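Local coordinates for protein O-phospho-L-seryl-tRNA:Cys-tRNA synthase (Methanocaldococcus jannaschii DSM 2661, PDB 5X6B) that probably converts O-phosphoseryl-tRNA(Cys) to cysteinyl-tRNA(Cys) with the help of a pyridoxal phosphate cofactor carried on a lysine, at residues 129-143 with 187-200. Residues are numbered along the deposited sequence; the frame is centred on the assembly and turned at random.
Sequences VMHAICKEGDYVVLD and LEDKGKNVGLILLT
Val141 is gripped through both its backbone polar atoms: its N donates to Leu196 O at 2.9 Å, and Leu198 N reaches its carbonyl O at 2.7 Å, both bonds close to straight. Earlier along the pair, Tyr139 N donates to Asn193 O and its carbonyl O accepts Gly195 N, with Gly195 the extra residue of a beta bulge that shifts the register by one between Tyr139 and Val140. On one face Val141 CG2 meets Val194 CG1 at 3.7 Å, while Leu187 CD2 and Lys192 CG approach the Tyr139 ring obliquely, at CD1 and CE2. On the other, Met130, extended beyond CG, crosses Leu196 and Leu198 at about a right angle, CG against Leu196 CD2 and CE 4.0 Å from Leu198 CD1, and Cys134 SG rests on Leu196 CB. Strands 139-143 and 194-200 are parallel neighbours in the seven-stranded mixed sheet of a fold-type I pyridoxal phosphate enzyme, strand 160-166 flanking 139-143 on its other side. At the carboxyl ends Asp143 OD1 accepts Thr200 OG1 through its syn lone pair, at 3.1 Å. At the opposite end Asn193 ND2 approaches Asp138 OD1 from above the carboxylate, amide and carboxylate planes 88° apart; Lys135 N, also from above the plane, meets OD2 at 3.0 Å, tying the carboxylate back to the start of the type II turn 135-138.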
loop_
_atom_site.group_PDB
_atom_site.type_symbol
_atom_site.label_atom_id
_atom_site.label_comp_id
_atom_site.label_asym_id
_atom_site.label_seq_id
_atom_site.Cartn_x
_atom_site.Cartn_y
_atom_site.Cartn_z
ATOM N N VAL B 129 9.321 18.740 -10.273
ATOM C CA VAL B 129 10.082 19.251 -11.411
ATOM C C VAL B 129 9.834 20.752 -11.599
ATOM O O VAL B 129 10.729 21.480 -12.015
ATOM C CB VAL B 129 9.755 18.494 -12.726
ATOM C CG1 VAL B 129 10.118 17.026 -12.594
ATOM C CG2 VAL B 129 8.296 18.655 -13.111
ATOM N N MET B 130 8.630 21.211 -11.271
ATOM C CA MET B 130 8.315 22.630 -11.347
ATOM C C MET B 130 9.112 23.412 -10.313
ATOM O O MET B 130 9.371 24.604 -10.481
ATOM C CB MET B 130 6.820 22.870 -11.130
ATOM C CG MET B 130 5.944 22.551 -12.318
ATOM S SD MET B 130 4.226 22.961 -11.956
ATOM C CE MET B 130 3.413 22.376 -13.445
ATOM N N HIS B 131 9.497 22.728 -9.241
ATOM C CA HIS B 131 10.152 23.375 -8.115
ATOM C C HIS B 131 11.670 23.305 -8.228
ATOM O O HIS B 131 12.377 24.177 -7.723
ATOM C CB HIS B 131 9.687 22.733 -6.806
ATOM C CG HIS B 131 10.172 23.436 -5.577
ATOM N ND1 HIS B 131 11.346 23.092 -4.942
ATOM C CD2 HIS B 131 9.640 24.455 -4.866
ATOM C CE1 HIS B 131 11.519 23.877 -3.893
ATOM N NE2 HIS B 131 10.498 24.714 -3.824
ATOM N N ALA B 132 12.167 22.273 -8.903
ATOM C CA ALA B 132 13.603 22.016 -8.957
ATOM C C ALA B 132 14.230 22.317 -10.318
ATOM O O ALA B 132 15.454 22.329 -10.451
ATOM C CB ALA B 132 13.881 20.576 -8.573
ATOM N N ILE B 133 13.399 22.547 -11.330
ATOM C CA ILE B 133 13.904 22.811 -12.676
ATOM C C ILE B 133 13.620 24.250 -13.077
ATOM O O ILE B 133 14.519 24.983 -13.476
ATOM C CB ILE B 133 13.286 21.853 -13.716
ATOM C CG1 ILE B 133 13.459 20.400 -13.264
ATOM C CG2 ILE B 133 13.900 22.074 -15.090
ATOM C CD1 ILE B 133 14.898 20.007 -13.001
ATOM N N CYS B 134 12.359 24.647 -12.957
ATOM C CA CYS B 134 11.968 26.020 -13.220
ATOM C C CYS B 134 12.426 26.946 -12.102
ATOM O O CYS B 134 12.557 26.531 -10.952
ATOM C CB CYS B 134 10.453 26.120 -13.388
ATOM S SG CYS B 134 9.780 24.942 -14.569
ATOM N N LYS B 135 12.681 28.202 -12.456
ATOM C CA LYS B 135 12.918 29.241 -11.467
ATOM C C LYS B 135 11.640 30.063 -11.344
ATOM O O LYS B 135 10.880 30.164 -12.305
ATOM C CB LYS B 135 14.115 30.109 -11.857
ATOM C CG LYS B 135 15.357 29.873 -10.998
ATOM C CD LYS B 135 14.994 29.729 -9.518
ATOM C CE LYS B 135 16.233 29.603 -8.638
ATOM N NZ LYS B 135 16.882 28.266 -8.757
ATOM N N GLU B 136 11.395 30.631 -10.164
ATOM C CA GLU B 136 10.111 31.276 -9.879
ATOM C C GLU B 136 9.771 32.376 -10.881
ATOM O O GLU B 136 10.630 33.164 -11.275
ATOM C CB GLU B 136 10.094 31.850 -8.454
ATOM C CG GLU B 136 11.462 32.181 -7.864
ATOM C CD GLU B 136 11.395 32.450 -6.364
ATOM O OE1 GLU B 136 10.274 32.610 -5.837
ATOM O OE2 GLU B 136 12.459 32.501 -5.710
ATOM N N GLY B 137 8.510 32.422 -11.290
ATOM C CA GLY B 137 8.069 33.405 -12.259
ATOM C C GLY B 137 8.065 32.876 -13.680
ATOM O O GLY B 137 7.463 33.481 -14.568
ATOM N N ASP B 138 8.733 31.745 -13.898
ATOM C CA ASP B 138 8.752 31.115 -15.218
ATOM C C ASP B 138 7.351 30.748 -15.693
ATOM O O ASP B 138 6.405 30.667 -14.907
ATOM C CB ASP B 138 9.629 29.862 -15.220
ATOM C CG ASP B 138 11.109 30.180 -15.291
ATOM O OD1 ASP B 138 11.456 31.365 -15.480
ATOM O OD2 ASP B 138 11.924 29.239 -15.164
ATOM N N TYR B 139 7.227 30.534 -16.994
ATOM C CA TYR B 139 5.955 30.136 -17.565
ATOM C C TYR B 139 5.958 28.644 -17.851
ATOM O O TYR B 139 6.928 28.104 -18.394
ATOM C CB TYR B 139 5.656 30.933 -18.841
ATOM C CG TYR B 139 4.836 32.184 -18.603
ATOM C CD1 TYR B 139 3.465 32.193 -18.834
ATOM C CD2 TYR B 139 5.427 33.353 -18.141
ATOM C CE1 TYR B 139 2.708 33.330 -18.617
ATOM C CE2 TYR B 139 4.672 34.495 -17.916
ATOM C CZ TYR B 139 3.317 34.479 -18.159
ATOM O OH TYR B 139 2.567 35.612 -17.937
ATOM N N VAL B 140 4.884 27.977 -17.443
ATOM C CA VAL B 140 4.653 26.588 -17.811
ATOM C C VAL B 140 3.696 26.543 -18.993
ATOM O O VAL B 140 2.580 27.061 -18.919
ATOM C CB VAL B 140 4.071 25.761 -16.641
ATOM C CG1 VAL B 140 3.593 24.404 -17.132
ATOM C CG2 VAL B 140 5.104 25.594 -15.545
ATOM N N VAL B 141 4.137 25.936 -20.088
ATOM C CA VAL B 141 3.289 25.821 -21.269
ATOM C C VAL B 141 2.634 24.441 -21.306
ATOM O O VAL B 141 3.318 23.424 -21.418
ATOM C CB VAL B 141 4.088 26.070 -22.564
ATOM C CG1 VAL B 141 3.201 25.892 -23.781
ATOM C CG2 VAL B 141 4.693 27.469 -22.547
ATOM N N LEU B 142 1.307 24.422 -21.194
ATOM C CA LEU B 142 0.543 23.178 -21.135
ATOM C C LEU B 142 -0.707 23.235 -22.010
ATOM O O LEU B 142 -1.152 24.317 -22.396
ATOM C CB LEU B 142 0.154 22.858 -19.686
ATOM C CG LEU B 142 -0.420 23.968 -18.789
ATOM C CD1 LEU B 142 -1.889 24.258 -19.070
ATOM C CD2 LEU B 142 -0.239 23.616 -17.320
ATOM N N ASP B 143 -1.277 22.071 -22.310
ATOM C CA ASP B 143 -2.504 21.996 -23.105
ATOM C C ASP B 143 -3.709 22.489 -22.308
ATOM O O ASP B 143 -3.678 22.528 -21.087
ATOM C CB ASP B 143 -2.750 20.563 -23.595
ATOM C CG ASP B 143 -2.852 19.560 -22.456
ATOM O OD1 ASP B 143 -2.206 19.766 -21.409
ATOM O OD2 ASP B 143 -3.589 18.566 -22.605
ATOM N N LEU B 187 5.498 34.030 -26.046
ATOM C CA LEU B 187 5.980 34.345 -24.708
ATOM C C LEU B 187 7.438 34.803 -24.713
ATOM O O LEU B 187 7.803 35.727 -23.984
ATOM C CB LEU B 187 5.801 33.137 -23.786
ATOM C CG LEU B 187 4.505 33.088 -22.967
ATOM C CD1 LEU B 187 3.270 33.282 -23.838
ATOM C CD2 LEU B 187 4.411 31.778 -22.206
ATOM N N GLU B 188 8.268 34.161 -25.531
ATOM C CA GLU B 188 9.671 34.551 -25.648
ATOM C C GLU B 188 9.817 35.947 -26.261
ATOM O O GLU B 188 10.737 36.692 -25.922
ATOM C CB GLU B 188 10.449 33.524 -26.476
ATOM C CG GLU B 188 10.702 32.210 -25.750
ATOM C CD GLU B 188 11.603 31.270 -26.533
ATOM O OE1 GLU B 188 11.839 31.531 -27.731
ATOM O OE2 GLU B 188 12.088 30.280 -25.943
ATOM N N ASP B 189 8.900 36.295 -27.159
ATOM C CA ASP B 189 8.903 37.611 -27.792
ATOM C C ASP B 189 8.539 38.719 -26.813
ATOM O O ASP B 189 8.885 39.880 -27.027
ATOM C CB ASP B 189 7.940 37.644 -28.982
ATOM C CG ASP B 189 8.446 36.840 -30.164
ATOM O OD1 ASP B 189 9.648 36.494 -30.175
ATOM O OD2 ASP B 189 7.643 36.560 -31.083
ATOM N N LYS B 190 7.838 38.364 -25.743
ATOM C CA LYS B 190 7.436 39.347 -24.742
ATOM C C LYS B 190 8.399 39.373 -23.558
ATOM O O LYS B 190 8.086 39.939 -22.510
ATOM C CB LYS B 190 6.015 39.069 -24.251
ATOM C CG LYS B 190 4.949 39.240 -25.316
ATOM C CD LYS B 190 3.562 38.965 -24.760
ATOM C CE LYS B 190 2.484 39.277 -25.789
ATOM N NZ LYS B 190 2.764 38.632 -27.105
ATOM N N GLY B 191 9.568 38.758 -23.728
ATOM C CA GLY B 191 10.591 38.780 -22.697
ATOM C C GLY B 191 10.352 37.795 -21.567
ATOM O O GLY B 191 11.183 37.655 -20.666
ATOM N N LYS B 192 9.211 37.114 -21.612
ATOM C CA LYS B 192 8.888 36.084 -20.633
ATOM C C LYS B 192 9.726 34.829 -20.865
ATOM O O LYS B 192 10.108 34.521 -21.997
ATOM C CB LYS B 192 7.399 35.737 -20.687
ATOM C CG LYS B 192 6.521 36.559 -19.758
ATOM C CD LYS B 192 6.335 37.984 -20.230
ATOM C CE LYS B 192 5.425 38.744 -19.279
ATOM N NZ LYS B 192 5.356 40.196 -19.603
ATOM N N ASN B 193 10.021 34.109 -19.789
ATOM C CA ASN B 193 10.760 32.860 -19.906
ATOM C C ASN B 193 9.853 31.640 -19.755
ATOM O O ASN B 193 8.924 31.638 -18.947
ATOM C CB ASN B 193 11.885 32.802 -18.872
ATOM C CG ASN B 193 12.795 31.605 -19.071
ATOM O OD1 ASN B 193 13.030 31.168 -20.200
ATOM N ND2 ASN B 193 13.302 31.056 -17.972
ATOM N N VAL B 194 10.126 30.609 -20.549
ATOM C CA VAL B 194 9.397 29.351 -20.454
ATOM C C VAL B 194 10.294 28.285 -19.847
ATOM O O VAL B 194 11.258 27.840 -20.473
ATOM C CB VAL B 194 8.891 28.876 -21.825
ATOM C CG1 VAL B 194 8.274 27.488 -21.709
ATOM C CG2 VAL B 194 7.883 29.867 -22.387
ATOM N N GLY B 195 9.975 27.885 -18.620
ATOM C CA GLY B 195 10.790 26.928 -17.900
ATOM C C GLY B 195 10.427 25.486 -18.189
ATOM O O GLY B 195 11.272 24.594 -18.096
ATOM N N LEU B 196 9.170 25.253 -18.551
ATOM C CA LEU B 196 8.693 23.891 -18.729
ATOM C C LEU B 196 7.567 23.752 -19.753
ATOM O O LEU B 196 6.602 24.525 -19.757
ATOM C CB LEU B 196 8.223 23.334 -17.381
ATOM C CG LEU B 196 7.808 21.861 -17.350
ATOM C CD1 LEU B 196 8.989 20.973 -17.699
ATOM C CD2 LEU B 196 7.241 21.497 -15.989
ATOM N N ILE B 197 7.698 22.748 -20.615
ATOM C CA ILE B 197 6.614 22.353 -21.508
ATOM C C ILE B 197 5.920 21.095 -20.977
ATOM O O ILE B 197 6.570 20.085 -20.693
ATOM C CB ILE B 197 7.124 22.101 -22.932
ATOM C CG1 ILE B 197 7.796 23.358 -23.474
ATOM C CG2 ILE B 197 5.981 21.684 -23.843
ATOM C CD1 ILE B 197 8.465 23.153 -24.798
ATOM N N LEU B 198 4.599 21.168 -20.845
ATOM C CA LEU B 198 3.824 20.087 -20.241
ATOM C C LEU B 198 2.718 19.588 -21.172
ATOM O O LEU B 198 1.941 20.378 -21.708
ATOM C CB LEU B 198 3.223 20.557 -18.910
ATOM C CG LEU B 198 2.503 19.553 -18.003
ATOM C CD1 LEU B 198 2.730 19.922 -16.545
ATOM C CD2 LEU B 198 1.010 19.501 -18.299
ATOM N N LEU B 199 2.647 18.275 -21.358
ATOM C CA LEU B 199 1.583 17.684 -22.165
ATOM C C LEU B 199 0.818 16.611 -21.392
ATOM O O LEU B 199 1.389 15.602 -20.976
ATOM C CB LEU B 199 2.148 17.084 -23.456
ATOM C CG LEU B 199 1.138 16.323 -24.324
ATOM C CD1 LEU B 199 0.006 17.236 -24.785
ATOM C CD2 LEU B 199 1.825 15.665 -25.512
ATOM N N THR B 200 -0.475 16.844 -21.192
ATOM C CA THR B 200 -1.342 15.839 -20.603
ATOM C C THR B 200 -1.555 14.733 -21.628
ATOM O O THR B 200 -2.341 14.896 -22.565
ATOM C CB THR B 200 -2.693 16.431 -20.177
ATOM O OG1 THR B 200 -2.471 17.516 -19.272
ATOM C CG2 THR B 200 -3.536 15.381 -19.486
#